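Local coordinates for protein exopolyphosphatase (Cytophaga hutchinsonii, PDB 3MDQ) that probably hydrolyses inorganic polyphosphate, releasing phosphate from the chain ends, as an exopolyphosphatase of the Ppx/GppA family with an actin-like fold, at residues V38-G43 against E52-R57; G44-F49 against G163-D168. One frame throughout, in Å; residues are numbered along the deposited sequence. Where two conformers were deposited one is given.

Interaction 1 of 2, residues V38-G43 against E52-R57; sequences VGLGKG and EEAMDR
In the first actin-like domain, the loop leaving strand 27-37 is laced to the opening turns of helix 52-71 by Arg57, whose guanidinium donates hydrogen bonds to the carbonyl oxygens of Val38 and Gly39. Both bonds lie in the guanidinium plane: Arg57 NE gives a nearly straight one to Val38 O, 2.7 Å away, and Arg57 NH2 reaches Gly39 O at 3.0 Å from above that carbonyl's plane. A bend at chi3 (-64°) brings NE round to the loop. Gly39 O also takes Lys42 N, from the opposite face, closing a turn. The phi of Gly39, 62°, is easily adopted by glycine, which also puts no side chain next to Arg57 NH2. Water 1 joins this NH2 to Lys42 O. Small Ala54 lets the loop come close, its CB 3.7 Å from Gly39 O and 3.8 Å from Leu40 O. Leu40 brings CD1 to 3.9 Å from Ala54 O and, with Val38, continues onto Phe16 of strand 15-24. Lys42 crosses Arg57 at about a right angle, with NZ 5.0 Å from NH2. One arginine thus serves the carbonyls of two buried residues and helps to hold the loop, together with their backbone bonds to Asn14, while the nearby lysine charge probably costs a little electrostatic energy.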
loop_
_atom_site.group_PDB
_atom_site.type_symbol
_atom_site.label_atom_id
_atom_site.label_comp_id
_atom_site.label_asym_id
_atom_site.label_seq_id
_atom_site.Cartn_x
_atom_site.Cartn_y
_atom_site.Cartn_z
ATOM N N VAL A 38 11.429 -0.213 6.881
ATOM C CA VAL A 38 11.611 0.611 8.050
ATOM C C VAL A 38 10.884 0.053 9.259
ATOM O O VAL A 38 11.384 0.148 10.376
ATOM C CB VAL A 38 11.119 2.065 7.779
ATOM C CG1 VAL A 38 11.059 2.898 9.074
ATOM C CG2 VAL A 38 12.074 2.744 6.749
ATOM N N GLY A 39 9.703 -0.526 9.091
ATOM C CA GLY A 39 9.007 -1.048 10.253
ATOM C C GLY A 39 8.658 0.014 11.256
ATOM O O GLY A 39 8.903 -0.149 12.433
ATOM N N LEU A 40 8.020 1.069 10.782
ATOM C CA LEU A 40 7.594 2.183 11.614
ATOM C C LEU A 40 6.559 1.727 12.636
ATOM O O LEU A 40 6.404 2.308 13.718
ATOM C CB LEU A 40 7.067 3.315 10.706
ATOM C CG LEU A 40 7.149 4.720 11.199
ATOM C CD1 LEU A 40 8.579 5.099 11.656
ATOM C CD2 LEU A 40 6.578 5.622 10.102
ATOM N N GLY A 41 5.794 0.700 12.292
ATOM C CA GLY A 41 4.712 0.238 13.175
ATOM C C GLY A 41 5.166 -0.761 14.230
ATOM O O GLY A 41 4.530 -0.927 15.279
ATOM N N LYS A 42 6.304 -1.394 13.976
ATOM C CA LYS A 42 6.806 -2.473 14.813
ATOM C C LYS A 42 6.992 -2.014 16.246
ATOM O O LYS A 42 7.642 -0.999 16.512
ATOM C CB LYS A 42 8.111 -3.031 14.229
ATOM C CG LYS A 42 8.723 -4.163 15.060
ATOM C CD LYS A 42 10.092 -4.603 14.512
ATOM C CE LYS A 42 9.978 -5.483 13.307
ATOM N NZ LYS A 42 11.325 -5.724 12.703
ATOM N N GLY A 43 6.436 -2.766 17.181
ATOM C CA GLY A 43 6.612 -2.478 18.602
ATOM C C GLY A 43 5.751 -1.340 19.144
ATOM O O GLY A 43 5.789 -1.071 20.367
ATOM N N GLU A 52 11.478 4.315 19.743
ATOM C CA GLU A 52 12.766 4.929 19.413
ATOM C C GLU A 52 13.513 4.163 18.327
ATOM O O GLU A 52 14.161 4.786 17.463
ATOM C CB GLU A 52 13.674 5.054 20.639
ATOM C CG GLU A 52 13.210 6.025 21.675
ATOM C CD GLU A 52 13.295 7.486 21.234
ATOM O OE1 GLU A 52 14.140 7.853 20.359
ATOM O OE2 GLU A 52 12.475 8.278 21.768
ATOM N N GLU A 53 13.460 2.833 18.371
ATOM C CA GLU A 53 14.158 2.045 17.371
ATOM C C GLU A 53 13.578 2.295 15.993
ATOM O O GLU A 53 14.312 2.393 15.013
ATOM C CB GLU A 53 14.140 0.551 17.735
ATOM C CG GLU A 53 15.092 0.302 18.944
ATOM C CD GLU A 53 14.872 -0.988 19.675
ATOM O OE1 GLU A 53 14.488 -1.995 19.041
ATOM O OE2 GLU A 53 15.115 -0.988 20.900
ATOM N N ALA A 54 12.248 2.393 15.918
ATOM C CA ALA A 54 11.557 2.638 14.658
ATOM C C ALA A 54 11.889 4.040 14.147
ATOM O O ALA A 54 12.125 4.206 12.960
ATOM C CB ALA A 54 10.028 2.434 14.815
HETATM N N MSE A 55 11.922 5.043 15.034
HETATM C CA MSE A 55 12.289 6.402 14.611
HETATM C C MSE A 55 13.704 6.432 14.076
HETATM O O MSE A 55 13.971 7.113 13.078
HETATM C CB MSE A 55 12.098 7.436 15.738
HETATM C CG MSE A 55 10.653 7.615 16.071
HETATM SE SE MSE A 55 10.238 9.182 17.152
HETATM C CE MSE A 55 10.667 8.385 18.905
ATOM N N ASP A 56 14.616 5.705 14.727
ATOM C CA ASP A 56 15.999 5.640 14.260
ATOM C C ASP A 56 16.122 4.968 12.883
ATOM O O ASP A 56 16.882 5.429 12.020
ATOM C CB ASP A 56 16.871 4.929 15.297
ATOM C CG ASP A 56 17.174 5.810 16.478
ATOM O OD1 ASP A 56 16.893 7.031 16.397
ATOM O OD2 ASP A 56 17.659 5.287 17.498
ATOM N N ARG A 57 15.362 3.899 12.651
ATOM C CA ARG A 57 15.324 3.276 11.317
ATOM C C ARG A 57 14.780 4.260 10.277
ATOM O O ARG A 57 15.296 4.346 9.157
ATOM C CB ARG A 57 14.512 1.968 11.295
ATOM C CG ARG A 57 15.131 0.834 12.083
ATOM C CD ARG A 57 14.360 -0.472 11.918
ATOM N NE ARG A 57 12.999 -0.477 12.431
ATOM C CZ ARG A 57 12.633 -0.823 13.659
ATOM N NH1 ARG A 57 13.525 -1.198 14.581
ATOM N NH2 ARG A 57 11.345 -0.845 13.972
HETATM O O HOH W 1 10.360 -0.938 16.798
#

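Interaction 2 of 2, residues G44-F49 against G163-D168; sequences GITKGF and GQRLID
Ile45 lays CG1 over the centre of one face of the Arg165 guanidinium, 3.6 Å above its plane, and the two side chains cross at about a right angle. The closest carbon is Arg165 CZ, 3.7 Å from Ile45 CG1, and CD1 lies over the NE and NH2 side of the same group. An aliphatic branch suits this place because NE and NH2 are held by others: NE bonds Gly141 O, and NH2 has a salt bridge to Glu160 and a hydrogen bond to Ser87. The Phe49 ring packs within the loop 44-49 itself, with Gly44 CA 3.9 Å above one face, offset toward the rim.

With CG1 of Ile45 anti to the backbone N (chi1 -163°), it is this branch that lies over the guanidinium; CG2, between the backbone N and the carbonyl carbon, meets Gln164 CG at 3.8 Å. Thr46 turns its methyl to the helix: CG2 touches Arg165 O and sits 3.7 Å from Asp168 CB. Water 2 supplies the polar link, accepting from Thr46 N at 3.0 Å and donating to Asp168 OD2 at 2.7 Å. Asp168 OD1 in turn takes a weak bond from Gln164 NE2 at 3.1 Å, one helical turn earlier, which may help to orient the carboxylate. Gly44 O receives Lys47 N and Phe49 N from opposite faces of its plane; glycine suits the place because a CB would collide with Phe49 O.

No direct hydrogen bond crosses between the segments, so the joint rests on packing and one water. It lies where the two domains of the actin-like fold meet: a loop of the first domain touches helix 163-169 of the second. In this family the active site is a cleft between such domains, and Gly141, the partner of Arg165, belongs to a glycine-rich turn that, as in related enzymes of the fold, probably binds phosphate.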
loop_
_atom_site.group_PDB
_atom_site.type_symbol
_atom_site.label_atom_id
_atom_site.label_comp_id
_atom_site.label_asym_id
_atom_site.label_seq_id
_atom_site.Cartn_x
_atom_site.Cartn_y
_atom_site.Cartn_z
ATOM N N GLY A 44 4.978 -0.659 18.291
ATOM C CA GLY A 44 4.188 0.476 18.763
ATOM C C GLY A 44 2.818 0.795 18.206
ATOM O O GLY A 44 2.000 1.381 18.906
ATOM N N ILE A 45 2.540 0.401 16.966
ATOM C CA ILE A 45 1.379 0.917 16.300
ATOM C C ILE A 45 0.080 0.648 17.022
ATOM O O ILE A 45 -0.741 1.562 17.083
ATOM C CB ILE A 45 1.344 0.517 14.813
ATOM C CG1 ILE A 45 0.346 1.412 14.057
ATOM C CG2 ILE A 45 1.170 -1.014 14.624
ATOM C CD1 ILE A 45 0.438 1.291 12.516
ATOM N N THR A 46 -0.131 -0.567 17.550
ATOM C CA THR A 46 -1.429 -0.846 18.189
ATOM C C THR A 46 -1.543 -0.209 19.571
ATOM O O THR A 46 -2.634 -0.190 20.139
ATOM C CB THR A 46 -1.734 -2.364 18.306
ATOM O OG1 THR A 46 -0.759 -2.976 19.124
ATOM C CG2 THR A 46 -1.721 -3.004 16.918
ATOM N N LYS A 47 -0.440 0.365 20.071
ATOM C CA LYS A 47 -0.442 1.033 21.361
ATOM C C LYS A 47 -0.367 2.537 21.180
ATOM O O LYS A 47 -0.361 3.269 22.162
ATOM C CB LYS A 47 0.712 0.532 22.237
ATOM C CG LYS A 47 0.625 -0.959 22.628
ATOM C CD LYS A 47 -0.644 -1.246 23.414
ATOM C CE LYS A 47 -0.762 -2.721 23.842
ATOM N NZ LYS A 47 -1.998 -2.884 24.671
ATOM N N GLY A 48 -0.360 2.993 19.934
ATOM C CA GLY A 48 -0.498 4.419 19.654
ATOM C C GLY A 48 0.772 5.237 19.705
ATOM O O GLY A 48 0.694 6.427 19.913
ATOM N N PHE A 49 1.946 4.607 19.539
ATOM C CA PHE A 49 3.226 5.355 19.490
ATOM C C PHE A 49 4.214 4.750 18.513
ATOM O O PHE A 49 4.030 3.624 18.024
ATOM C CB PHE A 49 3.834 5.524 20.890
ATOM C CG PHE A 49 4.223 4.231 21.543
ATOM C CD1 PHE A 49 5.410 3.620 21.247
ATOM C CD2 PHE A 49 3.361 3.620 22.390
ATOM C CE1 PHE A 49 5.770 2.405 21.806
ATOM C CE2 PHE A 49 3.698 2.402 22.968
ATOM C CZ PHE A 49 4.911 1.813 22.689
ATOM N N GLY A 163 -1.829 -4.697 8.041
ATOM C CA GLY A 163 -1.386 -6.014 8.505
ATOM C C GLY A 163 -0.589 -6.014 9.774
ATOM O O GLY A 163 -0.686 -6.961 10.528
ATOM N N GLN A 164 0.239 -4.997 9.988
ATOM C CA GLN A 164 0.997 -4.929 11.255
ATOM C C GLN A 164 0.044 -4.808 12.436
ATOM O O GLN A 164 0.258 -5.436 13.483
ATOM C CB GLN A 164 1.996 -3.754 11.228
ATOM C CG GLN A 164 2.858 -3.614 12.497
ATOM C CD GLN A 164 3.901 -4.706 12.573
ATOM O OE1 GLN A 164 4.872 -4.670 11.819
ATOM N NE2 GLN A 164 3.682 -5.706 13.426
ATOM N N ARG A 165 -1.009 -4.003 12.284
ATOM C CA ARG A 165 -2.010 -3.899 13.348
ATOM C C ARG A 165 -2.706 -5.218 13.583
ATOM O O ARG A 165 -2.891 -5.597 14.728
ATOM C CB ARG A 165 -3.065 -2.841 13.021
ATOM C CG ARG A 165 -2.535 -1.433 12.900
ATOM C CD ARG A 165 -3.753 -0.483 12.685
ATOM N NE ARG A 165 -3.350 0.891 12.476
ATOM C CZ ARG A 165 -3.239 1.805 13.446
ATOM N NH1 ARG A 165 -3.454 1.474 14.713
ATOM N NH2 ARG A 165 -2.901 3.041 13.136
ATOM N N LEU A 166 -3.079 -5.918 12.519
ATOM C CA LEU A 166 -3.819 -7.173 12.642
ATOM C C LEU A 166 -2.993 -8.214 13.371
ATOM O O LEU A 166 -3.514 -8.845 14.307
ATOM C CB LEU A 166 -4.238 -7.709 11.290
ATOM C CG LEU A 166 -5.240 -6.841 10.512
ATOM C CD1 LEU A 166 -5.554 -7.495 9.180
ATOM C CD2 LEU A 166 -6.509 -6.506 11.327
ATOM N N ILE A 167 -1.711 -8.396 13.010
ATOM C CA ILE A 167 -0.911 -9.448 13.623
ATOM C C ILE A 167 -0.482 -9.075 15.055
ATOM O O ILE A 167 -0.105 -9.954 15.838
ATOM C CB ILE A 167 0.311 -9.875 12.793
ATOM C CG1 ILE A 167 1.342 -8.757 12.641
ATOM C CG2 ILE A 167 -0.149 -10.404 11.410
ATOM C CD1 ILE A 167 2.517 -9.135 11.845
ATOM N N ASP A 168 -0.516 -7.795 15.413
ATOM C CA ASP A 168 -0.181 -7.385 16.773
ATOM C C ASP A 168 -1.364 -7.416 17.693
ATOM O O ASP A 168 -1.196 -7.655 18.896
ATOM C CB ASP A 168 0.414 -5.965 16.773
ATOM C CG ASP A 168 1.818 -5.925 16.234
ATOM O OD1 ASP A 168 2.414 -6.981 15.927
ATOM O OD2 ASP A 168 2.347 -4.794 16.160
HETATM O O HOH W 2 1.669 -2.881 17.931
#

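After strand 27-37 the chain enters a long loop, and interaction 1 folds residues 38-43 back onto 52-57, closing a short excursion of eight residues within the first domain. Residues 44-49 lie in that excursion and project from it to meet 163-168, so interaction 2 closes a far longer loop of 113 residues, and the two contacts cross rather than nest. Their centres lie about 12 Å apart, and they touch: Gly43 O is 3.8 Å from Phe49 CE1, and Gly41 C is 4.1 Å from Gln164 CG. Interaction 1 thus ties the loop to its own domain's helix 52-71, while interaction 2 joins it to the second domain through helix 163-169.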